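Local coordinates for protein Cow rumen GH26 endo-mannanase (Metagenome, PDB 6UEH) that probably cleaves internal beta-1,4 linkages of mannans such as galactomannan, using a family 26 glycoside hydrolase domain joined to a CBM6-like accessory domain, at residues G172-I176 with E188-I192; K270-C274 with W328-A332; L44-P48 with S115-I119. The contacts are given in a common frame with arbitrary orientation. Residues are numbered along the deposited sequence.

Contact 1: G172-I176 with E188-I192; sequences GQQEI and EFEYI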
ATOM      1  N   GLY A 172       2.920  -5.465  13.646  1.00 14.82           N
ATOM      2  CA  GLY A 172       4.256  -4.935  13.459  1.00 14.79           C
ATOM      3  C   GLY A 172       4.454  -3.605  14.155  1.00 15.68           C
ATOM      4  O   GLY A 172       3.488  -2.929  14.502  1.00 15.28           O
ATOM      5  N   GLN A 173       5.714  -3.231  14.357  1.00 15.71           N
ATOM      6  CA  GLN A 173       6.045  -1.974  15.019  1.00 15.01           C
ATOM      7  C   GLN A 173       7.460  -1.529  14.675  1.00 15.03           C
ATOM      8  O   GLN A 173       8.402  -2.314  14.767  1.00 15.14           O
ATOM      9  CB  GLN A 173       5.901  -2.105  16.538  1.00 15.36           C
ATOM     10  CG  GLN A 173       6.280  -0.844  17.302  1.00 15.55           C
ATOM     11  CD  GLN A 173       5.381   0.331  16.958  1.00 15.40           C
ATOM     12  OE1 GLN A 173       4.156   0.203  16.934  1.00 15.31           O
ATOM     13  NE2 GLN A 173       5.986   1.480  16.682  1.00 15.38           N
ATOM     14  N   GLN A 174       7.604  -0.269  14.278  1.00 14.93           N
ATOM     15  CA  GLN A 174       8.917   0.303  14.007  1.00 17.03           C
ATOM     16  C   GLN A 174       9.578   0.740  15.310  1.00 17.48           C
ATOM     17  O   GLN A 174       8.937   1.383  16.145  1.00 16.59           O
ATOM     18  CB  GLN A 174       8.807   1.494  13.051  1.00 14.81           C
ATOM     19  CG  GLN A 174      10.147   2.069  12.610  1.00 15.61           C
ATOM     20  CD  GLN A 174      10.808   1.235  11.523  1.00 15.37           C
ATOM     21  OE1 GLN A 174      10.146   0.468  10.825  1.00 14.99           O
ATOM     22  NE2 GLN A 174      12.119   1.383  11.377  1.00 14.88           N
ATOM     23  N   GLU A 175      10.850   0.390  15.486  1.00 15.49           N
ATOM     24  CA  GLU A 175      11.605   0.827  16.656  1.00 15.85           C
ATOM     25  C   GLU A 175      12.135   2.241  16.441  1.00 17.97           C
ATOM     26  O   GLU A 175      12.175   2.737  15.316  1.00 16.87           O
ATOM     27  CB  GLU A 175      12.767  -0.126  16.962  1.00 16.03           C
ATOM     28  CG  GLU A 175      13.960   0.011  16.023  1.00 18.97           C
ATOM     29  CD  GLU A 175      15.173  -0.776  16.494  1.00 19.76           C
ATOM     30  OE1 GLU A 175      15.056  -1.521  17.490  1.00 19.01           O
ATOM     31  OE2 GLU A 175      16.247  -0.649  15.869  1.00 16.18           O
ATOM     32  N   ILE A 176      12.547   2.878  17.530  1.00 18.83           N
ATOM     33  CA  ILE A 176      13.010   4.260  17.497  1.00 19.14           C
ATOM     34  C   ILE A 176      14.310   4.392  16.696  1.00 19.57           C
ATOM     35  O   ILE A 176      15.060   3.424  16.545  1.00 16.38           O
ATOM     36  CB  ILE A 176      13.213   4.800  18.937  1.00 16.91           C
ATOM     37  CG1 ILE A 176      13.352   6.327  18.956  1.00 19.60           C
ATOM     38  CG2 ILE A 176      14.394   4.109  19.613  1.00 17.18           C
ATOM     39  CD1 ILE A 176      12.041   7.071  18.766  1.00 19.48           C
ATOM     40  N   GLU A 188       8.582   1.407  22.946  1.00 20.25           N
ATOM     41  CA  GLU A 188       7.369   1.213  22.156  1.00 19.77           C
ATOM     42  C   GLU A 188       6.832  -0.210  22.281  1.00 19.36           C
ATOM     43  O   GLU A 188       5.623  -0.430  22.319  1.00 18.22           O
ATOM     44  CB  GLU A 188       7.626   1.534  20.680  1.00 20.20           C
ATOM     45  CG  GLU A 188       7.563   3.015  20.326  1.00 20.90           C
ATOM     46  CD  GLU A 188       8.855   3.753  20.615  1.00 21.78           C
ATOM     47  OE1 GLU A 188       9.778   3.148  21.202  1.00 22.49           O
ATOM     48  OE2 GLU A 188       8.948   4.943  20.246  1.00 21.46           O
ATOM     49  N   PHE A 189       7.742  -1.172  22.355  1.00 17.17           N
ATOM     50  CA  PHE A 189       7.361  -2.576  22.380  1.00 17.66           C
ATOM     51  C   PHE A 189       6.813  -2.982  23.743  1.00 18.24           C
ATOM     52  O   PHE A 189       5.836  -3.729  23.830  1.00 17.65           O
ATOM     53  CB  PHE A 189       8.557  -3.440  21.979  1.00 18.07           C
ATOM     54  CG  PHE A 189       9.101  -3.094  20.623  1.00 19.48           C
ATOM     55  CD1 PHE A 189      10.043  -2.087  20.477  1.00 19.68           C
ATOM     56  CD2 PHE A 189       8.639  -3.744  19.490  1.00 20.02           C
ATOM     57  CE1 PHE A 189      10.527  -1.749  19.229  1.00 20.37           C
ATOM     58  CE2 PHE A 189       9.121  -3.411  18.238  1.00 19.93           C
ATOM     59  CZ  PHE A 189      10.064  -2.410  18.109  1.00 20.14           C
ATOM     60  N   GLU A 190       7.428  -2.479  24.807  1.00 18.72           N
ATOM     61  CA  GLU A 190       6.940  -2.754  26.152  1.00 19.74           C
ATOM     62  C   GLU A 190       5.593  -2.074  26.383  1.00 19.61           C
ATOM     63  O   GLU A 190       4.776  -2.557  27.167  1.00 20.13           O
ATOM     64  CB  GLU A 190       7.956  -2.299  27.201  1.00 21.52           C
ATOM     65  CG  GLU A 190       9.259  -3.083  27.163  1.00 23.26           C
ATOM     66  CD  GLU A 190       9.040  -4.577  27.312  1.00 25.66           C
ATOM     67  OE1 GLU A 190       8.501  -4.999  28.357  1.00 28.12           O
ATOM     68  OE2 GLU A 190       9.397  -5.329  26.382  1.00 25.78           O
ATOM     69  N   TYR A 191       5.365  -0.956  25.697  1.00 18.29           N
ATOM     70  CA  TYR A 191       4.074  -0.277  25.762  1.00 19.42           C
ATOM     71  C   TYR A 191       2.973  -1.181  25.224  1.00 19.77           C
ATOM     72  O   TYR A 191       1.927  -1.345  25.851  1.00 19.87           O
ATOM     73  CB  TYR A 191       4.101   1.036  24.977  1.00 19.02           C
ATOM     74  CG  TYR A 191       2.736   1.680  24.816  1.00 19.71           C
ATOM     75  CD1 TYR A 191       2.146   2.376  25.865  1.00 20.48           C
ATOM     76  CD2 TYR A 191       2.041   1.592  23.616  1.00 19.30           C
ATOM     77  CE1 TYR A 191       0.897   2.965  25.721  1.00 21.24           C
ATOM     78  CE2 TYR A 191       0.793   2.177  23.464  1.00 19.68           C
ATOM     79  CZ  TYR A 191       0.226   2.863  24.519  1.00 21.19           C
ATOM     80  OH  TYR A 191      -1.017   3.445  24.372  1.00 22.25           O
ATOM     81  N   ILE A 192       3.225  -1.766  24.057  1.00 18.51           N
ATOM     82  CA  ILE A 192       2.282  -2.682  23.427  1.00 18.53           C
ATOM     83  C   ILE A 192       2.037  -3.916  24.299  1.00 18.63           C
ATOM     84  O   ILE A 192       0.894  -4.340  24.485  1.00 17.80           O
ATOM     85  CB  ILE A 192       2.786  -3.115  22.034  1.00 17.76           C
ATOM     86  CG1 ILE A 192       2.920  -1.890  21.124  1.00 16.53           C
ATOM     87  CG2 ILE A 192       1.853  -4.149  21.418  1.00 16.70           C
ATOM     88  CD1 ILE A 192       3.511  -2.188  19.767  1.00 16.13           C
TER
HETATM   89  O   HOH W   1      11.682   1.732  19.885  1.00 22.06           O
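This is a buried strand-against-helix contact in the first beta-alpha-beta unit of the GH26 TIM barrel: strand 169-174, helix 187-196 and strand 202-206. The short segments run roughly antiparallel, at 148° with axes 9.7 Å apart, and side chains fill the space between them. Phe189 pushes its ring against the strand. One face of that ring lies under Gln173 CG, while Glu175 CB reaches the ring edge, 3.6 Å from Phe189 CE1. Arg203 makes a cation-pi contact with the same ring and a salt bridge to Glu175, whose other oxygen pairs with Arg223. Gln173 folds back, its NE2 donating to Gln174 O at 3.0 Å and also bonding Trp451 O, and its OE1 sits 3.8 Å from Ile192 CD1. Glu188 OE2 takes a hydrogen bond from Gly453 N. No hydrogen bond joins the two segments directly; instead one water accepts from Ile176 N (2.8 Å) and donates to Glu188 OE1 (2.7 Å).

Contact 2: K270-C274 with W328-A332; sequences KTADC and WWGKA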
ATOM      1  N   LYS A 270      22.795  15.335  -7.665  1.00 23.94           N
ATOM      2  CA  LYS A 270      22.030  14.999  -8.863  1.00 24.54           C
ATOM      3  C   LYS A 270      21.575  13.543  -8.812  1.00 22.46           C
ATOM      4  O   LYS A 270      22.370  12.627  -9.027  1.00 21.95           O
ATOM      5  CB  LYS A 270      22.857  15.258 -10.125  1.00 26.28           C
ATOM      6  CG  LYS A 270      23.148  16.730 -10.379  1.00 29.11           C
ATOM      7  CD  LYS A 270      23.855  16.935 -11.712  1.00 32.08           C
ATOM      8  CE  LYS A 270      24.132  18.409 -11.969  1.00 35.74           C
ATOM      9  NZ  LYS A 270      24.975  19.012 -10.899  1.00 35.55           N
ATOM     10  N   THR A 271      20.292  13.345  -8.525  1.00 20.85           N
ATOM     11  CA  THR A 271      19.734  12.011  -8.309  1.00 19.46           C
ATOM     12  C   THR A 271      20.016  11.047  -9.463  1.00 20.01           C
ATOM     13  O   THR A 271      20.446   9.915  -9.243  1.00 18.79           O
ATOM     14  CB  THR A 271      18.210  12.082  -8.077  1.00 20.29           C
ATOM     15  OG1 THR A 271      17.949  12.729  -6.827  1.00 20.25           O
ATOM     16  CG2 THR A 271      17.601  10.687  -8.053  1.00 19.69           C
ATOM     17  N   ALA A 272      19.786  11.507 -10.688  1.00 21.83           N
ATOM     18  CA  ALA A 272      19.951  10.661 -11.867  1.00 23.35           C
ATOM     19  C   ALA A 272      21.394  10.185 -12.045  1.00 23.03           C
ATOM     20  O   ALA A 272      21.638   9.140 -12.643  1.00 23.70           O
ATOM     21  CB  ALA A 272      19.485  11.399 -13.115  1.00 25.62           C
ATOM     22  N   ASP A 273      22.348  10.945 -11.518  1.00 22.92           N
ATOM     23  CA  ASP A 273      23.758  10.628 -11.718  1.00 22.86           C
ATOM     24  C   ASP A 273      24.286   9.564 -10.761  1.00 20.53           C
ATOM     25  O   ASP A 273      25.392   9.058 -10.950  1.00 20.33           O
ATOM     26  CB  ASP A 273      24.614  11.892 -11.597  1.00 23.79           C
ATOM     27  CG  ASP A 273      24.543  12.762 -12.834  1.00 27.90           C
ATOM     28  OD1 ASP A 273      24.081  12.261 -13.879  1.00 30.10           O
ATOM     29  OD2 ASP A 273      24.954  13.940 -12.767  1.00 29.56           O
ATOM     30  N   CYS A 274      23.504   9.208  -9.744  1.00 19.81           N
ATOM     31  CA  CYS A 274      23.981   8.247  -8.753  1.00 19.00           C
ATOM     32  C   CYS A 274      24.182   6.863  -9.371  1.00 19.58           C
ATOM     33  O   CYS A 274      24.878   6.022  -8.807  1.00 21.12           O
ATOM     34  CB  CYS A 274      23.021   8.160  -7.561  1.00 18.05           C
ATOM     35  SG  CYS A 274      21.501   7.235  -7.855  1.00 21.24           S
ATOM     36  N   TRP A 328      15.057  11.956  -1.919  1.00 20.58           N
ATOM     37  CA  TRP A 328      15.920  12.335  -3.037  1.00 20.71           C
ATOM     38  C   TRP A 328      15.897  11.315  -4.175  1.00 18.23           C
ATOM     39  O   TRP A 328      16.067  11.678  -5.338  1.00 18.02           O
ATOM     40  CB  TRP A 328      17.367  12.568  -2.568  1.00 21.95           C
ATOM     41  CG  TRP A 328      18.101  11.355  -2.044  1.00 20.85           C
ATOM     42  CD1 TRP A 328      18.277  11.010  -0.735  1.00 21.34           C
ATOM     43  CD2 TRP A 328      18.782  10.354  -2.817  1.00 19.98           C
ATOM     44  NE1 TRP A 328      19.011   9.851  -0.643  1.00 19.85           N
ATOM     45  CE2 TRP A 328      19.332   9.427  -1.906  1.00 19.77           C
ATOM     46  CE3 TRP A 328      18.974  10.146  -4.188  1.00 19.41           C
ATOM     47  CZ2 TRP A 328      20.060   8.310  -2.322  1.00 19.14           C
ATOM     48  CZ3 TRP A 328      19.696   9.036  -4.600  1.00 18.76           C
ATOM     49  CH2 TRP A 328      20.231   8.133  -3.669  1.00 19.04           C
ATOM     50  N   TRP A 329      15.662  10.047  -3.854  1.00 15.82           N
ATOM     51  CA  TRP A 329      15.698   9.013  -4.884  1.00 17.01           C
ATOM     52  C   TRP A 329      14.492   9.053  -5.829  1.00 18.18           C
ATOM     53  O   TRP A 329      14.469   8.343  -6.832  1.00 19.20           O
ATOM     54  CB  TRP A 329      15.822   7.620  -4.251  1.00 17.00           C
ATOM     55  CG  TRP A 329      14.900   7.345  -3.097  1.00 16.58           C
ATOM     56  CD1 TRP A 329      13.580   7.006  -3.162  1.00 17.58           C
ATOM     57  CD2 TRP A 329      15.243   7.355  -1.707  1.00 17.59           C
ATOM     58  NE1 TRP A 329      13.076   6.816  -1.897  1.00 17.38           N
ATOM     59  CE2 TRP A 329      14.078   7.023  -0.985  1.00 17.93           C
ATOM     60  CE3 TRP A 329      16.422   7.618  -0.998  1.00 19.11           C
ATOM     61  CZ2 TRP A 329      14.057   6.947   0.407  1.00 17.98           C
ATOM     62  CZ3 TRP A 329      16.399   7.543   0.383  1.00 19.31           C
ATOM     63  CH2 TRP A 329      15.223   7.212   1.071  1.00 18.55           C
ATOM     64  N   GLY A 330      13.505   9.889  -5.524  1.00 18.75           N
ATOM     65  CA  GLY A 330      12.342  10.026  -6.388  1.00 18.79           C
ATOM     66  C   GLY A 330      12.321  11.352  -7.126  1.00 19.91           C
ATOM     67  O   GLY A 330      11.422  11.626  -7.923  1.00 19.69           O
ATOM     68  N   LYS A 331      13.335  12.168  -6.859  1.00 20.35           N
ATOM     69  CA  LYS A 331      13.409  13.539  -7.353  1.00 22.25           C
ATOM     70  C   LYS A 331      13.514  13.635  -8.874  1.00 23.65           C
ATOM     71  O   LYS A 331      13.103  14.630  -9.468  1.00 24.81           O
ATOM     72  CB  LYS A 331      14.605  14.242  -6.705  1.00 21.98           C
ATOM     73  CG  LYS A 331      14.681  15.739  -6.924  1.00 23.96           C
ATOM     74  CD  LYS A 331      15.878  16.307  -6.179  1.00 24.61           C
ATOM     75  CE  LYS A 331      15.993  17.812  -6.355  1.00 27.78           C
ATOM     76  NZ  LYS A 331      17.153  18.343  -5.591  1.00 29.54           N
ATOM     77  N   ALA A 332      14.067  12.600  -9.500  1.00 23.80           N
ATOM     78  CA  ALA A 332      14.297  12.616 -10.942  1.00 24.88           C
ATOM     79  C   ALA A 332      13.193  11.906 -11.724  1.00 24.09           C
ATOM     80  O   ALA A 332      13.304  11.723 -12.937  1.00 24.45           O
ATOM     81  CB  ALA A 332      15.646  11.993 -11.261  1.00 24.57           C
TER
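Starting at Lys270, whose CA-to-CB bond points away from segment 328-332, the chain enters a short 3-10 turn: Lys270 O accepts from Asp273 N at 3.0 Å. Thr271 is the anchor. In its m rotamer OG1 donates to Trp328 O at 2.6 Å, the same carbonyl that receives Lys331 N at 3.2 Å, so the threonine hydroxyl ties directly into the turn at 328-331. Thr271 CG2 packs 4.0 Å from Ala332 CB and 4.1 Å from Trp329 CA. Ala272 follows with a small methyl-methyl touch, CB to Ala332 CB at 4.3 Å. Beyond Asp273, Cys274 sets its SG 4.1 Å from Trp328 CZ3, a sulfur-aromatic contact at the edge of the indole. Phe269 and Trp285 meet that indole edge-to-face, and Trp328 NE1 is bonded to Ile241 O. Segment 270-274 lies between short strand 261-262 and helix 280-301, in the excursion after barrel strand 234-238; segment 328-332 lies between strand 306-309 and helix 334-351. Both are on the side where a TIM barrel carries its active site. Helix 280-301 brings Trp285 to Cys274, while helix 334-351 packs Ile340 against Thr271 and Cys274.

Contact 3: L44-P48 with S115-I119; sequences LTNAP and SFKPI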
ATOM      1  N   LEU A  44     -27.791   9.313 -17.621  1.00 15.91           N
ATOM      2  CA  LEU A  44     -27.309  10.087 -16.485  1.00 17.18           C
ATOM      3  C   LEU A  44     -26.634  11.355 -16.977  1.00 17.47           C
ATOM      4  O   LEU A  44     -25.573  11.283 -17.581  1.00 17.21           O
ATOM      5  CB  LEU A  44     -26.332   9.249 -15.654  1.00 18.29           C
ATOM      6  CG  LEU A  44     -25.525   9.923 -14.541  1.00 20.62           C
ATOM      7  CD1 LEU A  44     -26.397  10.216 -13.352  1.00 22.25           C
ATOM      8  CD2 LEU A  44     -24.341   9.059 -14.126  1.00 20.89           C
ATOM      9  N   THR A  45     -27.242  12.513 -16.735  1.00 17.72           N
ATOM     10  CA  THR A  45     -26.630  13.770 -17.160  1.00 18.26           C
ATOM     11  C   THR A  45     -26.065  14.546 -15.972  1.00 20.00           C
ATOM     12  O   THR A  45     -24.925  14.311 -15.565  1.00 20.94           O
ATOM     13  CB  THR A  45     -27.627  14.667 -17.937  1.00 19.44           C
ATOM     14  OG1 THR A  45     -28.846  14.798 -17.197  1.00 18.55           O
ATOM     15  CG2 THR A  45     -27.928  14.065 -19.310  1.00 19.45           C
ATOM     16  N   ASN A  46     -26.854  15.465 -15.421  1.00 15.62           N
ATOM     17  CA  ASN A  46     -26.400  16.268 -14.287  1.00 16.47           C
ATOM     18  C   ASN A  46     -27.195  16.010 -13.007  1.00 17.30           C
ATOM     19  O   ASN A  46     -27.190  16.830 -12.088  1.00 17.84           O
ATOM     20  CB  ASN A  46     -26.453  17.763 -14.632  1.00 18.00           C
ATOM     21  CG  ASN A  46     -27.848  18.234 -15.003  1.00 20.49           C
ATOM     22  OD1 ASN A  46     -28.801  17.453 -15.024  1.00 19.84           O
ATOM     23  ND2 ASN A  46     -27.973  19.523 -15.296  1.00 20.47           N
ATOM     24  N   ALA A  47     -27.875  14.870 -12.951  1.00 15.87           N
ATOM     25  CA  ALA A  47     -28.644  14.491 -11.770  1.00 17.83           C
ATOM     26  C   ALA A  47     -28.523  12.991 -11.527  1.00 15.98           C
ATOM     27  O   ALA A  47     -28.520  12.212 -12.477  1.00 14.75           O
ATOM     28  CB  ALA A  47     -30.099  14.892 -11.928  1.00 17.25           C
ATOM     29  N   PRO A  48     -28.433  12.580 -10.252  1.00 16.93           N
ATOM     30  CA  PRO A  48     -28.176  11.173  -9.925  1.00 16.13           C
ATOM     31  C   PRO A  48     -29.341  10.234 -10.231  1.00 16.00           C
ATOM     32  O   PRO A  48     -30.495  10.658 -10.309  1.00 15.78           O
ATOM     33  CB  PRO A  48     -27.909  11.211  -8.417  1.00 16.78           C
ATOM     34  CG  PRO A  48     -28.680  12.390  -7.939  1.00 18.38           C
ATOM     35  CD  PRO A  48     -28.568  13.409  -9.041  1.00 19.13           C
ATOM     36  N   SER A 115     -26.173   4.753  -5.703  1.00 14.94           N
ATOM     37  CA  SER A 115     -26.369   5.835  -6.662  1.00 16.29           C
ATOM     38  C   SER A 115     -25.257   5.921  -7.695  1.00 16.29           C
ATOM     39  O   SER A 115     -24.105   5.588  -7.421  1.00 17.33           O
ATOM     40  CB  SER A 115     -26.473   7.181  -5.938  1.00 18.12           C
ATOM     41  OG  SER A 115     -27.540   7.190  -5.008  1.00 20.46           O
ATOM     42  N   PHE A 116     -25.616   6.374  -8.889  1.00 15.16           N
ATOM     43  CA  PHE A 116     -24.629   6.883  -9.822  1.00 15.67           C
ATOM     44  C   PHE A 116     -24.778   8.393  -9.849  1.00 15.40           C
ATOM     45  O   PHE A 116     -25.821   8.914 -10.240  1.00 16.27           O
ATOM     46  CB  PHE A 116     -24.799   6.271 -11.211  1.00 15.89           C
ATOM     47  CG  PHE A 116     -24.413   4.825 -11.274  1.00 15.85           C
ATOM     48  CD1 PHE A 116     -23.080   4.458 -11.338  1.00 16.44           C
ATOM     49  CD2 PHE A 116     -25.378   3.832 -11.251  1.00 15.21           C
ATOM     50  CE1 PHE A 116     -22.717   3.126 -11.387  1.00 16.97           C
ATOM     51  CE2 PHE A 116     -25.022   2.502 -11.300  1.00 15.40           C
ATOM     52  CZ  PHE A 116     -23.690   2.148 -11.370  1.00 16.89           C
ATOM     53  N   LYS A 117     -23.740   9.089  -9.401  1.00 15.07           N
ATOM     54  CA  LYS A 117     -23.784  10.539  -9.274  1.00 16.67           C
ATOM     55  C   LYS A 117     -23.236  11.213 -10.527  1.00 17.60           C
ATOM     56  O   LYS A 117     -22.416  10.632 -11.240  1.00 17.07           O
ATOM     57  CB  LYS A 117     -23.003  10.986  -8.034  1.00 19.48           C
ATOM     58  CG  LYS A 117     -23.584  10.468  -6.722  1.00 21.76           C
ATOM     59  CD  LYS A 117     -22.826  11.008  -5.517  1.00 24.13           C
ATOM     60  CE  LYS A 117     -23.510  10.622  -4.212  1.00 25.49           C
ATOM     61  NZ  LYS A 117     -22.802  11.179  -3.019  1.00 26.67           N
ATOM     62  N   PRO A 118     -23.702  12.440 -10.807  1.00 16.91           N
ATOM     63  CA  PRO A 118     -23.220  13.205 -11.964  1.00 16.45           C
ATOM     64  C   PRO A 118     -21.806  13.738 -11.762  1.00 17.29           C
ATOM     65  O   PRO A 118     -21.569  14.941 -11.888  1.00 16.76           O
ATOM     66  CB  PRO A 118     -24.226  14.355 -12.063  1.00 17.57           C
ATOM     67  CG  PRO A 118     -24.734  14.523 -10.673  1.00 18.09           C
ATOM     68  CD  PRO A 118     -24.802  13.133 -10.113  1.00 17.37           C
ATOM     69  N   ILE A 119     -20.879  12.844 -11.436  1.00 16.03           N
ATOM     70  CA  ILE A 119     -19.471  13.194 -11.302  1.00 17.48           C
ATOM     71  C   ILE A 119     -18.642  12.188 -12.096  1.00 18.30           C
ATOM     72  O   ILE A 119     -18.156  11.208 -11.531  1.00 17.81           O
ATOM     73  CB  ILE A 119     -19.014  13.191  -9.822  1.00 18.72           C
ATOM     74  CG1 ILE A 119     -20.012  13.949  -8.944  1.00 21.28           C
ATOM     75  CG2 ILE A 119     -17.614  13.780  -9.685  1.00 19.42           C
ATOM     76  CD1 ILE A 119     -19.702  13.872  -7.460  1.00 23.28           C
TER
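Two prolines and a leucine shape this contact, in which the turn 44-48 wraps around the end of strand 110-117. Leu44, with chi1 t and chi2 p, points at the strand: its CD1 lies 3.4 Å from Phe116 O, and its CD2 is 4.1 Å from Phe116 CB and 3.8 Å from Lys117 O. Phe116 takes chi1 m, which carries its ring away from the turn into the core, edge-to-face with Phe102 and against Phe125. Lys117 leaves the other way, fully extended beyond an m chi1, to a salt bridge with Asp86. Pro118 fills the hollow of the turn, its CB 3.6 Å from Thr45 O and 3.5 Å from Asn46 C. The side chains of Thr45 and Asn46, both chi1 p, start away from the strand, so Pro118 meets their backbone. Pro118 also centres an inverse gamma turn, closed by Ile119 N to Lys117 O at 2.7 Å. The two proline rings, both C-gamma endo, touch CD to CD at 3.9 Å between Pro48 and Pro118, while Pro48 CA makes a CA-H...O contact with Phe116 O at 3.3 Å. The turn passes from strand 42-44 in one sheet to strand 49-55 in the other, which pairs with 110-117: a sheet-to-sheet connection of the beta-sandwich (jelly-roll) fold of CBM6-type domains.

From the N terminus, contact 3 comes first: it closes a long, strand-rich loop within the CBM6-like domain and joins a link between its two sheets to the end of strand 110-117. The chain then enters the GH26 barrel. Contact 1 closes a short loop there, setting the first barrel strand, 169-174, against the helix that follows it. Contact 2 opens later and spans helix 280-301 and strand 306-309, pinning two loops of consecutive beta-alpha units together. The three follow in series, neither nesting nor crossing. Contacts 1 and 2 share the barrel, with centres about 32 Å apart, whereas contact 3 lies about 47 Å and 44 Å from them, centre to centre.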